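Local coordinates for cell division control protein 4 (Saccharomyces cerevisiae, PDB 3V7D) that recognises phosphorylated targets such as the CDK inhibitor Sic1 as the substrate-binding subunit of an SCF E3 ubiquitin ligase, at residues Ser62-Val66 / Ser402-Leu406. The protein carries 1 engineered substitution. Numbering follows the deposited sequence.
Sequences SENFV and SDNIL
Residues 62-66 leave the C-terminal end of helix 53-62 through a Schellman motif: Glu63 is the first residue to depart from helical angles, and Asn64, with positive phi (55/35), is the C-prime residue, the backbone hydrogen bonds running from Phe65 N to Leu60 O and from Asn64 N to Ile61 O. Facing this helix end is the tight turn Ser402-Ile405, with Asp403 (-66/-24) and Asn404 (-103/-30) at its tip, which links strands 396-401 and 405-410. It is closed by a backbone hydrogen bond from Ser402 N to Ile405 O (2.9 Å), while Ser402 OG (chi1 p) accepts from Asn404 N and Ile405 N, both at 3.1 Å, as an ST turn and ST motif. The nearest CA atoms across the contact are those of Asn64 and Asp403, 6.2 Å apart.

Asn404 (chi1 m) points toward the helix end, and its ND2 donates to Glu63 O at 3.0 Å, nearly linearly (166°). The same ND2 lies 3.9 Å from Phe65 CE1, approaching the ring obliquely. Asn404 OD1 accepts from Arg420 NE, and Arg420 also forms a salt bridge with Glu63. Asn64 (chi1 m) points toward the turn, its CB packing 3.5 Å from Asp403 CB; its OD1 lies 3.4 Å from Asn404 OD1, two acceptors without a hydrogen bond. Asp403 OD1 is hydrogen-bonded to Ser361 OG and Lys363 N.

A capped helix terminus thus meets a beta-hairpin turn of the seventh WD repeat, joining the F-box-containing helical part to the WD40 beta-propeller.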
ATOM      1  N   SER B  62       0.461  -9.750   2.828  1.00 35.07           N
ATOM      2  CA  SER B  62      -0.784 -10.406   2.425  1.00 40.77           C
ATOM      3  C   SER B  62      -2.021  -9.563   2.740  1.00 37.66           C
ATOM      4  O   SER B  62      -3.058  -9.724   2.104  1.00 43.63           O
ATOM      5  CB  SER B  62      -0.911 -11.798   3.056  1.00 38.95           C
ATOM      6  OG  SER B  62      -1.083 -11.712   4.463  1.00 43.71           O
ATOM      7  N   GLU B  63      -1.909  -8.671   3.719  1.00 29.53           N
ATOM      8  CA  GLU B  63      -3.013  -7.786   4.065  1.00 31.99           C
ATOM      9  C   GLU B  63      -2.874  -6.412   3.402  1.00 35.06           C
ATOM     10  O   GLU B  63      -3.616  -5.481   3.728  1.00 29.57           O
ATOM     11  CB  GLU B  63      -3.112  -7.625   5.585  1.00 30.22           C
ATOM     12  CG  GLU B  63      -3.475  -8.905   6.329  1.00 38.28           C
ATOM     13  CD  GLU B  63      -4.905  -9.353   6.074  1.00 43.24           C
ATOM     14  OE1 GLU B  63      -5.764  -8.488   5.819  1.00 43.70           O
ATOM     15  OE2 GLU B  63      -5.173 -10.570   6.132  1.00 50.65           O
ATOM     16  N   ASN B  64      -1.922  -6.296   2.478  1.00 33.09           N
ATOM     17  CA  ASN B  64      -1.626  -5.029   1.806  1.00 35.14           C
ATOM     18  C   ASN B  64      -1.306  -3.885   2.759  1.00 36.23           C
ATOM     19  O   ASN B  64      -1.668  -2.739   2.496  1.00 36.62           O
ATOM     20  CB  ASN B  64      -2.779  -4.595   0.903  1.00 35.76           C
ATOM     21  CG  ASN B  64      -3.245  -5.693  -0.014  1.00 36.51           C
ATOM     22  OD1 ASN B  64      -4.444  -5.943  -0.137  1.00 45.57           O
ATOM     23  ND2 ASN B  64      -2.302  -6.357  -0.667  1.00 32.77           N
ATOM     24  N   PHE B  65      -0.644  -4.187   3.868  1.00 32.98           N
ATOM     25  CA  PHE B  65      -0.205  -3.129   4.769  1.00 36.97           C
ATOM     26  C   PHE B  65       1.145  -2.586   4.317  1.00 39.86           C
ATOM     27  O   PHE B  65       1.561  -1.507   4.728  1.00 40.99           O
ATOM     28  CB  PHE B  65      -0.133  -3.634   6.211  1.00 30.50           C
ATOM     29  CG  PHE B  65      -1.474  -3.985   6.795  1.00 34.28           C
ATOM     30  CD1 PHE B  65      -2.591  -3.221   6.505  1.00 31.80           C
ATOM     31  CD2 PHE B  65      -1.615  -5.084   7.631  1.00 37.63           C
ATOM     32  CE1 PHE B  65      -3.827  -3.544   7.040  1.00 31.82           C
ATOM     33  CE2 PHE B  65      -2.846  -5.408   8.171  1.00 34.55           C
ATOM     34  CZ  PHE B  65      -3.955  -4.639   7.870  1.00 30.64           C
ATOM     35  N   VAL B  66       1.824  -3.345   3.464  1.00 41.44           N
ATOM     36  CA  VAL B  66       3.109  -2.930   2.920  1.00 36.24           C
ATOM     37  C   VAL B  66       3.365  -3.691   1.630  1.00 35.37           C
ATOM     38  O   VAL B  66       2.793  -4.757   1.409  1.00 41.09           O
ATOM     39  CB  VAL B  66       4.260  -3.196   3.920  1.00 37.13           C
ATOM     40  CG1 VAL B  66       4.680  -4.664   3.885  1.00 33.68           C
ATOM     41  CG2 VAL B  66       5.447  -2.294   3.628  1.00 35.20           C
ATOM     42  N   SER B 402      -6.440   3.295  -0.974  1.00 27.76           N
ATOM     43  CA  SER B 402      -5.342   2.391  -0.683  1.00 28.89           C
ATOM     44  C   SER B 402      -5.719   1.049  -1.294  1.00 31.54           C
ATOM     45  O   SER B 402      -6.745   0.941  -1.962  1.00 34.53           O
ATOM     46  CB  SER B 402      -5.157   2.238   0.823  1.00 22.79           C
ATOM     47  OG  SER B 402      -6.254   1.534   1.389  1.00 29.74           O
ATOM     48  N   ASP B 403      -4.905   0.025  -1.063  1.00 26.77           N
ATOM     49  CA  ASP B 403      -5.220  -1.306  -1.566  1.00 29.85           C
ATOM     50  C   ASP B 403      -6.465  -1.871  -0.892  1.00 28.21           C
ATOM     51  O   ASP B 403      -7.143  -2.724  -1.449  1.00 32.77           O
ATOM     52  CB  ASP B 403      -4.046  -2.265  -1.364  1.00 32.85           C
ATOM     53  CG  ASP B 403      -2.863  -1.948  -2.260  1.00 37.10           C
ATOM     54  OD1 ASP B 403      -3.040  -1.244  -3.282  1.00 33.34           O
ATOM     55  OD2 ASP B 403      -1.750  -2.414  -1.939  1.00 40.18           O
ATOM     56  N   ASN B 404      -6.768  -1.376   0.303  1.00 27.72           N
ATOM     57  CA  ASN B 404      -7.854  -1.915   1.106  1.00 28.24           C
ATOM     58  C   ASN B 404      -9.132  -1.076   1.106  1.00 30.45           C
ATOM     59  O   ASN B 404     -10.230  -1.612   1.231  1.00 31.26           O
ATOM     60  CB  ASN B 404      -7.377  -2.118   2.543  1.00 29.90           C
ATOM     61  CG  ASN B 404      -6.365  -3.241   2.664  1.00 31.91           C
ATOM     62  OD1 ASN B 404      -6.492  -4.275   2.014  1.00 35.60           O
ATOM     63  ND2 ASN B 404      -5.352  -3.041   3.496  1.00 32.09           N
ATOM     64  N   ILE B 405      -8.985   0.237   0.954  1.00 30.58           N
ATOM     65  CA  ILE B 405     -10.088   1.164   1.166  1.00 26.20           C
ATOM     66  C   ILE B 405     -10.185   2.220   0.069  1.00 29.41           C
ATOM     67  O   ILE B 405      -9.175   2.769  -0.361  1.00 26.91           O
ATOM     68  CB  ILE B 405      -9.940   1.885   2.530  1.00 32.04           C
ATOM     69  CG1 ILE B 405     -10.185   0.914   3.687  1.00 31.43           C
ATOM     70  CG2 ILE B 405     -10.902   3.060   2.641  1.00 29.53           C
ATOM     71  CD1 ILE B 405     -11.650   0.579   3.890  1.00 34.53           C
ATOM     72  N   LEU B 406     -11.409   2.490  -0.379  1.00 33.99           N
ATOM     73  CA  LEU B 406     -11.701   3.655  -1.206  1.00 31.87           C
ATOM     74  C   LEU B 406     -12.652   4.586  -0.449  1.00 34.00           C
ATOM     75  O   LEU B 406     -13.676   4.146   0.075  1.00 32.53           O
ATOM     76  CB  LEU B 406     -12.338   3.235  -2.532  1.00 27.97           C
ATOM     77  CG  LEU B 406     -12.978   4.331  -3.396  1.00 28.73           C
ATOM     78  CD1 LEU B 406     -11.924   5.262  -3.969  1.00 27.61           C
ATOM     79  CD2 LEU B 406     -13.856   3.747  -4.519  1.00 21.81           C
TER